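Local atomic coordinates of NDP-rhamnosyltransferase (PDB entry 3TSA), a protein that adopts the two-domain GT-B fold of the glycosyltransferase families and is assembled as a pair of identical chains in the model. Residues L140-V145 with D190-A195; A195-V200 with A377-T382; T301-G306 with F319-N324. All coordinates share one frame; numbering follows the deposited sequence.

Contact 1. Residues L140-V145 with D190-A195; sequences LHRWGV and DAPQGA
Arg-142 and Gly-194 mark the closest approach of the two backbones, their CA atoms still 8.7 Å apart, so one long side chain has to span the gap. The contact sits in the N-terminal Rossmann-like domain of the GT-B fold, where Arg-142 leaves the C-terminal end of the parallel strand 138-141 and meets the irregular chain leading into the edge strand 195-196. Its CG stands beside the backbone N, opposite the carbonyl carbon (chi1 -74°), and from CG to NE the chain runs extended, carrying the guanidinium across to the loop. There both terminal nitrogens converge on a single carbonyl oxygen. The main bond, NH2 to Pro-192 O, is short at 2.7 Å and fairly straight (153° at the hydrogen), with the oxygen lying almost in the guanidinium plane. NH1 adds a weak second bond to that same Pro-192 O at 3.1 Å. A salt bridge from NE to Asp-146 holds the third nitrogen, and NH1 has a second partner in a salt bridge to Asp-180. Together these probably fix the rotation of the group and balance its charge in a buried setting. The loop side is more open: Pro-192 lies exposed, with its ring CD 3.5 Å from Arg-142 NH2. Over one face of the guanidinium, displaced toward the rim, Ala-191 CB rests 3.7 Å from Arg-142 NH2.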
loop_
_atom_site.group_PDB
_atom_site.type_symbol
_atom_site.label_atom_id
_atom_site.label_comp_id
_atom_site.label_asym_id
_atom_site.label_seq_id
_atom_site.Cartn_x
_atom_site.Cartn_y
_atom_site.Cartn_z
ATOM N N LEU A 140 18.711 3.921 -9.766
ATOM C CA LEU A 140 18.162 2.853 -10.591
ATOM C C LEU A 140 17.705 1.705 -9.655
ATOM O O LEU A 140 18.301 1.454 -8.600
ATOM C CB LEU A 140 19.219 2.287 -11.609
ATOM C CG LEU A 140 19.445 3.140 -12.860
ATOM C CD1 LEU A 140 20.204 2.253 -13.901
ATOM C CD2 LEU A 140 18.132 3.719 -13.422
ATOM N N HIS A 141 16.650 1.002 -10.067
ATOM C CA HIS A 141 16.152 -0.165 -9.304
ATOM C C HIS A 141 16.055 -1.429 -10.157
ATOM O O HIS A 141 15.276 -1.475 -11.114
ATOM C CB HIS A 141 14.755 0.179 -8.737
ATOM C CG HIS A 141 14.305 -0.755 -7.663
ATOM N ND1 HIS A 141 13.748 -1.979 -7.957
ATOM C CD2 HIS A 141 14.355 -0.672 -6.307
ATOM C CE1 HIS A 141 13.466 -2.611 -6.826
ATOM N NE2 HIS A 141 13.837 -1.855 -5.813
ATOM N N ARG A 142 16.799 -2.469 -9.788
ATOM C CA ARG A 142 16.671 -3.759 -10.428
ATOM C C ARG A 142 15.457 -4.473 -9.879
ATOM O O ARG A 142 15.183 -4.424 -8.672
ATOM C CB ARG A 142 17.905 -4.606 -10.115
ATOM C CG ARG A 142 19.072 -4.084 -10.929
ATOM C CD ARG A 142 20.385 -4.769 -10.521
ATOM N NE ARG A 142 21.421 -4.327 -11.520
ATOM C CZ ARG A 142 22.716 -4.190 -11.170
ATOM N NH1 ARG A 142 23.151 -4.551 -9.922
ATOM N NH2 ARG A 142 23.592 -3.690 -12.077
ATOM N N TRP A 143 14.754 -5.177 -10.767
ATOM C CA TRP A 143 13.677 -6.063 -10.251
ATOM C C TRP A 143 14.218 -7.432 -9.832
ATOM O O TRP A 143 13.556 -8.192 -9.086
ATOM C CB TRP A 143 12.558 -6.175 -11.289
ATOM C CG TRP A 143 13.085 -6.908 -12.500
ATOM C CD1 TRP A 143 13.147 -8.254 -12.653
ATOM C CD2 TRP A 143 13.775 -6.338 -13.587
ATOM N NE1 TRP A 143 13.786 -8.574 -13.823
ATOM C CE2 TRP A 143 14.184 -7.417 -14.429
ATOM C CE3 TRP A 143 14.036 -5.019 -13.990
ATOM C CZ2 TRP A 143 14.869 -7.226 -15.614
ATOM C CZ3 TRP A 143 14.723 -4.815 -15.182
ATOM C CH2 TRP A 143 15.139 -5.933 -15.991
ATOM N N GLY A 144 15.420 -7.768 -10.292
ATOM C CA GLY A 144 15.977 -9.086 -9.992
ATOM C C GLY A 144 17.269 -9.316 -10.798
ATOM O O GLY A 144 18.147 -8.483 -10.768
ATOM N N VAL A 145 17.357 -10.455 -11.486
ATOM C CA VAL A 145 18.519 -10.724 -12.368
ATOM C C VAL A 145 18.505 -9.667 -13.481
ATOM O O VAL A 145 17.422 -9.320 -14.014
ATOM C CB VAL A 145 18.453 -12.151 -12.937
ATOM C CG1 VAL A 145 19.586 -12.363 -13.943
ATOM C CG2 VAL A 145 18.590 -13.160 -11.794
ATOM N N ASP A 190 27.925 -9.865 -15.452
ATOM C CA ASP A 190 28.272 -8.560 -16.014
ATOM C C ASP A 190 27.435 -7.371 -15.604
ATOM O O ASP A 190 27.581 -6.238 -16.153
ATOM C CB ASP A 190 28.378 -8.655 -17.572
ATOM C CG ASP A 190 27.109 -9.000 -18.201
ATOM O OD1 ASP A 190 26.093 -9.216 -17.482
ATOM O OD2 ASP A 190 27.097 -9.053 -19.453
ATOM N N ALA A 191 26.599 -7.561 -14.585
ATOM C CA ALA A 191 25.830 -6.445 -14.060
ATOM C C ALA A 191 26.710 -5.589 -13.127
ATOM O O ALA A 191 27.325 -6.156 -12.215
ATOM C CB ALA A 191 24.595 -7.040 -13.248
ATOM N N PRO A 192 26.756 -4.265 -13.346
ATOM C CA PRO A 192 27.564 -3.354 -12.534
ATOM C C PRO A 192 27.171 -3.489 -11.087
ATOM O O PRO A 192 26.014 -3.892 -10.808
ATOM C CB PRO A 192 27.105 -1.979 -13.070
ATOM C CG PRO A 192 27.049 -2.184 -14.500
ATOM C CD PRO A 192 26.130 -3.503 -14.449
ATOM N N GLN A 193 28.056 -3.177 -10.140
ATOM C CA GLN A 193 27.715 -3.330 -8.726
ATOM C C GLN A 193 26.497 -2.429 -8.309
ATOM O O GLN A 193 26.360 -1.275 -8.741
ATOM C CB GLN A 193 28.926 -3.010 -7.841
ATOM C CG GLN A 193 28.641 -3.152 -6.329
ATOM C CD GLN A 193 29.803 -2.772 -5.496
ATOM O OE1 GLN A 193 30.936 -2.684 -6.004
ATOM N NE2 GLN A 193 29.559 -2.528 -4.190
ATOM N N GLY A 194 25.586 -2.997 -7.545
ATOM C CA GLY A 194 24.489 -2.218 -6.986
ATOM C C GLY A 194 24.392 -2.456 -5.480
ATOM O O GLY A 194 24.841 -3.488 -4.937
ATOM N N ALA A 195 23.821 -1.502 -4.799
ATOM C CA ALA A 195 23.652 -1.578 -3.360
ATOM C C ALA A 195 22.525 -2.609 -3.006
ATOM O O ALA A 195 21.483 -2.641 -3.700
ATOM C CB ALA A 195 23.247 -0.184 -2.851
#

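Contact 2. Residues A195-V200 with A377-T382; sequences APVQYV and AALVRT
Leu-379 packs against Val-197 and the Pro-196 carbonyl in a small, mostly buried apolar contact that joins the end of the edge strand 195-196 to the last helix of the chain, 376-385. The 176 residues between the two segments include most of the C-terminal domain, yet the helix returns to the sheet of the N-terminal one. The evidence for plain packing is direct: no hydrogen bond links the segments, 133 Å² is buried in all, and the nearest CA atoms, those of Val-197 and Leu-379, are 7.0 Å apart.

Leu-379 does its touching with one branch. Its CD2 lies 3.7 Å from Val-197 CG2 and 3.6 Å from Pro-196 O, covering a methyl group and the neighbouring peptide oxygen together. The branch point follows closely, with Leu-379 CG 3.9 Å from Val-197 CG2. In Val-197, CG2 is the branch opposite the backbone N, while CG1 takes the place between N and the carbonyl carbon (chi1 60°). The two side chains meet at a slant, neither alongside nor end-on.

Leu-179 of strand 177-180 touches both Val-197 and Leu-379, making a three-membered apolar cluster. Through the adjacent Val-380 the helix also meets helix 19-27, and the backbone of Ala-377 is hydrogen-bonded to the second subunit. A C-terminal helix that crosses back to pack on the N-terminal Rossmann-like domain is a recognised feature of GT-B glycosyltransferases.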
loop_
_atom_site.group_PDB
_atom_site.type_symbol
_atom_site.label_atom_id
_atom_site.label_comp_id
_atom_site.label_asym_id
_atom_site.label_seq_id
_atom_site.Cartn_x
_atom_site.Cartn_y
_atom_site.Cartn_z
ATOM N N ALA A 195 23.821 -1.502 -4.799
ATOM C CA ALA A 195 23.652 -1.578 -3.360
ATOM C C ALA A 195 22.525 -2.609 -3.006
ATOM O O ALA A 195 21.483 -2.641 -3.700
ATOM C CB ALA A 195 23.247 -0.184 -2.851
ATOM N N PRO A 196 22.731 -3.446 -1.955
ATOM C CA PRO A 196 21.718 -4.456 -1.604
ATOM C C PRO A 196 20.473 -3.826 -1.050
ATOM O O PRO A 196 20.590 -2.910 -0.241
ATOM C CB PRO A 196 22.397 -5.371 -0.550
ATOM C CG PRO A 196 23.594 -4.444 0.036
ATOM C CD PRO A 196 23.930 -3.468 -1.082
ATOM N N VAL A 197 19.304 -4.346 -1.471
ATOM C CA VAL A 197 18.060 -4.034 -0.748
ATOM C C VAL A 197 17.316 -5.344 -0.579
ATOM O O VAL A 197 17.079 -6.037 -1.579
ATOM C CB VAL A 197 17.212 -2.891 -1.417
ATOM C CG1 VAL A 197 16.752 -3.228 -2.905
ATOM C CG2 VAL A 197 15.986 -2.585 -0.586
ATOM N N GLN A 198 16.896 -5.686 0.645
ATOM C CA GLN A 198 16.238 -6.982 0.908
ATOM C C GLN A 198 14.861 -7.075 0.195
ATOM O O GLN A 198 13.994 -6.170 0.303
ATOM C CB GLN A 198 16.012 -7.157 2.448
ATOM C CG GLN A 198 15.597 -8.528 2.762
ATOM C CD GLN A 198 15.537 -8.828 4.214
ATOM O OE1 GLN A 198 16.381 -8.376 5.034
ATOM N NE2 GLN A 198 14.616 -9.677 4.551
ATOM N N TYR A 199 14.669 -8.191 -0.523
ATOM C CA TYR A 199 13.379 -8.470 -1.199
ATOM C C TYR A 199 12.338 -8.657 -0.088
ATOM O O TYR A 199 12.553 -9.487 0.805
ATOM C CB TYR A 199 13.523 -9.754 -2.076
ATOM C CG TYR A 199 12.180 -10.043 -2.722
ATOM C CD1 TYR A 199 11.676 -9.189 -3.748
ATOM C CD2 TYR A 199 11.389 -11.046 -2.240
ATOM C CE1 TYR A 199 10.395 -9.370 -4.271
ATOM C CE2 TYR A 199 10.125 -11.280 -2.806
ATOM C CZ TYR A 199 9.631 -10.434 -3.785
ATOM O OH TYR A 199 8.316 -10.681 -4.261
ATOM N N VAL A 200 11.197 -7.952 -0.210
ATOM C CA VAL A 200 10.061 -8.168 0.698
ATOM C C VAL A 200 8.975 -8.687 -0.204
ATOM O O VAL A 200 8.614 -8.033 -1.164
ATOM C CB VAL A 200 9.601 -6.843 1.289
ATOM C CG1 VAL A 200 8.289 -7.065 2.080
ATOM C CG2 VAL A 200 10.668 -6.372 2.242
ATOM N N ALA A 377 13.197 -0.281 4.521
ATOM C CA ALA A 377 13.189 0.830 5.499
ATOM C C ALA A 377 14.597 1.427 5.738
ATOM O O ALA A 377 14.778 2.655 5.868
ATOM C CB ALA A 377 12.608 0.362 6.815
ATOM N N ALA A 378 15.593 0.541 5.810
ATOM C CA ALA A 378 16.957 0.954 5.966
ATOM C C ALA A 378 17.531 1.717 4.764
ATOM O O ALA A 378 18.340 2.589 4.939
ATOM C CB ALA A 378 17.829 -0.261 6.382
ATOM N N LEU A 379 17.044 1.470 3.552
ATOM C CA LEU A 379 17.467 2.183 2.411
ATOM C C LEU A 379 16.978 3.599 2.371
ATOM O O LEU A 379 17.546 4.378 1.613
ATOM C CB LEU A 379 17.053 1.500 1.059
ATOM C CG LEU A 379 18.073 0.486 0.494
ATOM C CD1 LEU A 379 19.309 1.166 0.014
ATOM C CD2 LEU A 379 18.385 -0.631 1.520
ATOM N N VAL A 380 15.864 3.938 3.045
ATOM C CA VAL A 380 15.387 5.322 2.967
ATOM C C VAL A 380 16.488 6.389 3.268
ATOM O O VAL A 380 16.623 7.357 2.527
ATOM C CB VAL A 380 14.186 5.528 3.913
ATOM C CG1 VAL A 380 13.731 7.015 3.873
ATOM C CG2 VAL A 380 13.058 4.579 3.464
ATOM N N ARG A 381 17.335 6.147 4.262
ATOM C CA ARG A 381 18.518 6.990 4.537
ATOM C C ARG A 381 19.486 7.132 3.349
ATOM O O ARG A 381 19.945 8.254 3.014
ATOM C CB ARG A 381 19.239 6.453 5.793
ATOM C CG ARG A 381 20.620 6.989 6.018
ATOM C CD ARG A 381 20.693 8.485 6.374
ATOM N NE ARG A 381 20.257 8.788 7.744
ATOM C CZ ARG A 381 20.785 8.266 8.856
ATOM N NH1 ARG A 381 20.312 8.624 10.051
ATOM N NH2 ARG A 381 21.772 7.373 8.779
ATOM N N THR A 382 19.816 6.026 2.702
ATOM C CA THR A 382 20.640 6.113 1.527
ATOM C C THR A 382 20.017 7.046 0.495
ATOM O O THR A 382 20.733 7.860 -0.097
ATOM C CB THR A 382 20.961 4.711 0.955
ATOM O OG1 THR A 382 21.436 3.949 2.049
ATOM C CG2 THR A 382 22.027 4.770 -0.069
#

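Contact 3. Residues T301-G306 with F319-N324; sequences TATRLG and FDYARN
Thr-303 and Tyr-321 carry this contact by themselves, their hydroxyls meeting between two helices that stand well apart: the nearest CA atoms, those same two residues, are 11.4 Å from each other, and 50 Å² is buried. The tight part is a polar spot within a buried region. Thr-303 OG1 lies at the edge of the tyrosine ring, near its plane, 3.0 Å from Tyr-321 OH. With CG opposite the backbone N (chi1 176°), the tyrosine reaches outward from helix 318-327, and the two side chains point in opposing directions as they meet. The stronger partners come from nearby: Gln-309 bonds Tyr-321 OH through NE2 and Thr-303 OG1 through OE1, while Ala-299 O, one turn back, also holds the threonine hydroxyl.

Looser, and partly open to solvent, is the surface that carries Asp-320 and Arg-323. Arg-323 NH2 makes a salt bridge to Asp-320 OD1 at 3.2 Å, with poor hydrogen-bond geometry (126° at the hydrogen), and also bonds Gly-77 O. At its own end, helix 296-304 closes in a Schellman motif, with Gly-306 N bonded to Thr-303 O at 3.0 Å. Strand 309-311, which bears Gln-309, follows the first helix and precedes the second. Helices of successive beta-alpha-beta crossovers, joined at the intervening strand, are typical of the Rossmann-like C-terminal domain of a GT-B protein.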
loop_
_atom_site.group_PDB
_atom_site.type_symbol
_atom_site.label_atom_id
_atom_site.label_comp_id
_atom_site.label_asym_id
_atom_site.label_seq_id
_atom_site.Cartn_x
_atom_site.Cartn_y
_atom_site.Cartn_z
ATOM N N THR A 301 9.916 -14.661 -3.972
ATOM C CA THR A 301 9.091 -14.969 -2.807
ATOM C C THR A 301 9.393 -16.403 -2.401
ATOM O O THR A 301 9.581 -16.683 -1.215
ATOM C CB THR A 301 7.602 -14.792 -3.100
ATOM O OG1 THR A 301 7.332 -13.407 -3.303
ATOM C CG2 THR A 301 6.728 -15.307 -1.988
ATOM N N ALA A 302 9.408 -17.331 -3.394
ATOM C CA ALA A 302 9.761 -18.700 -3.111
ATOM C C ALA A 302 11.172 -18.749 -2.445
ATOM O O ALA A 302 11.332 -19.422 -1.406
ATOM C CB ALA A 302 9.687 -19.588 -4.367
ATOM N N THR A 303 12.138 -18.044 -3.029
ATOM C CA THR A 303 13.559 -18.172 -2.600
ATOM C C THR A 303 13.665 -17.609 -1.158
ATOM O O THR A 303 14.227 -18.273 -0.260
ATOM C CB THR A 303 14.449 -17.428 -3.571
ATOM O OG1 THR A 303 14.391 -18.167 -4.772
ATOM C CG2 THR A 303 15.915 -17.472 -3.092
ATOM N N ARG A 304 13.008 -16.475 -0.926
ATOM C CA ARG A 304 12.942 -15.863 0.436
ATOM C C ARG A 304 12.453 -16.839 1.516
ATOM O O ARG A 304 12.964 -16.871 2.660
ATOM C CB ARG A 304 12.122 -14.537 0.400
ATOM C CG ARG A 304 11.895 -13.920 1.759
ATOM C CD ARG A 304 13.173 -13.543 2.530
ATOM N NE ARG A 304 12.812 -13.040 3.865
ATOM C CZ ARG A 304 12.633 -13.803 4.940
ATOM N NH1 ARG A 304 12.798 -15.132 4.878
ATOM N NH2 ARG A 304 12.284 -13.219 6.095
ATOM N N LEU A 305 11.483 -17.689 1.158
ATOM C CA LEU A 305 10.845 -18.592 2.060
ATOM C C LEU A 305 11.528 -19.994 2.089
ATOM O O LEU A 305 11.038 -20.936 2.728
ATOM C CB LEU A 305 9.337 -18.652 1.700
ATOM C CG LEU A 305 8.456 -17.426 1.926
ATOM C CD1 LEU A 305 7.012 -17.750 1.463
ATOM C CD2 LEU A 305 8.569 -17.105 3.419
ATOM N N GLY A 306 12.593 -20.161 1.318
ATOM C CA GLY A 306 13.428 -21.391 1.280
ATOM C C GLY A 306 12.741 -22.525 0.490
ATOM O O GLY A 306 13.004 -23.687 0.747
ATOM N N PHE A 319 15.938 -17.063 -18.215
ATOM C CA PHE A 319 16.974 -18.093 -18.437
ATOM C C PHE A 319 18.125 -18.004 -17.513
ATOM O O PHE A 319 18.574 -19.006 -17.023
ATOM C CB PHE A 319 17.458 -18.017 -19.939
ATOM C CG PHE A 319 16.287 -18.281 -20.863
ATOM C CD1 PHE A 319 15.919 -19.615 -21.105
ATOM C CD2 PHE A 319 15.534 -17.214 -21.386
ATOM C CE1 PHE A 319 14.727 -19.905 -21.914
ATOM C CE2 PHE A 319 14.359 -17.494 -22.185
ATOM C CZ PHE A 319 13.952 -18.818 -22.384
ATOM N N ASP A 320 18.645 -16.776 -17.304
ATOM C CA ASP A 320 19.699 -16.541 -16.322
ATOM C C ASP A 320 19.276 -16.938 -14.932
ATOM O O ASP A 320 20.005 -17.702 -14.286
ATOM C CB ASP A 320 20.090 -15.051 -16.380
ATOM C CG ASP A 320 20.844 -14.746 -17.672
ATOM O OD1 ASP A 320 22.049 -15.114 -17.702
ATOM O OD2 ASP A 320 20.263 -14.195 -18.595
ATOM N N TYR A 321 18.098 -16.475 -14.478
ATOM C CA TYR A 321 17.681 -16.866 -13.130
ATOM C C TYR A 321 17.552 -18.381 -13.051
ATOM O O TYR A 321 18.014 -18.992 -12.109
ATOM C CB TYR A 321 16.320 -16.289 -12.797
ATOM C CG TYR A 321 15.843 -16.738 -11.490
ATOM C CD1 TYR A 321 16.346 -16.165 -10.332
ATOM C CD2 TYR A 321 14.864 -17.733 -11.393
ATOM C CE1 TYR A 321 15.902 -16.618 -9.035
ATOM C CE2 TYR A 321 14.404 -18.198 -10.144
ATOM C CZ TYR A 321 14.937 -17.630 -8.988
ATOM O OH TYR A 321 14.510 -18.002 -7.740
ATOM N N ALA A 322 16.922 -18.992 -14.052
ATOM C CA ALA A 322 16.711 -20.440 -13.992
ATOM C C ALA A 322 18.043 -21.245 -13.900
ATOM O O ALA A 322 18.131 -22.176 -13.092
ATOM C CB ALA A 322 15.848 -20.939 -15.194
ATOM N N ARG A 323 19.014 -20.906 -14.755
ATOM C CA ARG A 323 20.296 -21.542 -14.783
ATOM C C ARG A 323 21.036 -21.321 -13.442
ATOM O O ARG A 323 21.658 -22.282 -12.903
ATOM C CB ARG A 323 21.179 -21.029 -15.954
ATOM C CG ARG A 323 20.787 -21.548 -17.321
ATOM C CD ARG A 323 21.934 -21.198 -18.320
ATOM N NE ARG A 323 22.211 -19.732 -18.418
ATOM C CZ ARG A 323 21.768 -19.019 -19.459
ATOM N NH1 ARG A 323 21.006 -19.612 -20.355
ATOM N NH2 ARG A 323 22.042 -17.743 -19.556
ATOM N N ASN A 324 20.887 -20.130 -12.908
ATOM C CA ASN A 324 21.723 -19.841 -11.750
ATOM C C ASN A 324 21.109 -20.448 -10.517
ATOM O O ASN A 324 21.830 -20.981 -9.652
ATOM C CB ASN A 324 21.893 -18.330 -11.590
ATOM C CG ASN A 324 22.709 -17.708 -12.783
ATOM O OD1 ASN A 324 23.254 -18.420 -13.681
ATOM N ND2 ASN A 324 22.665 -16.382 -12.835
#

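Contact 1 is largely a surface contact built on one buried arginine and its charges; contacts 2 and 3 are buried, the former apolar, the latter a pair of hydroxyls. Contacts 1 and 2 share Ala-195 and reach the same N-terminal sheet, one from the loop before the edge strand, the other from the strand's exit. Contact 3 belongs to the other domain, but the first two both touch it: Val-145 CG1 lies 3.7 Å from Asp-320 CB, and Tyr-199 OH probably hydrogen-bonds Thr-301 OG1 at 3.1 Å. Contact 2 fastens the returning C-terminal helix to the N-terminal sheet, whereas contacts 1 and 3 lie in different domains and meet across the interface.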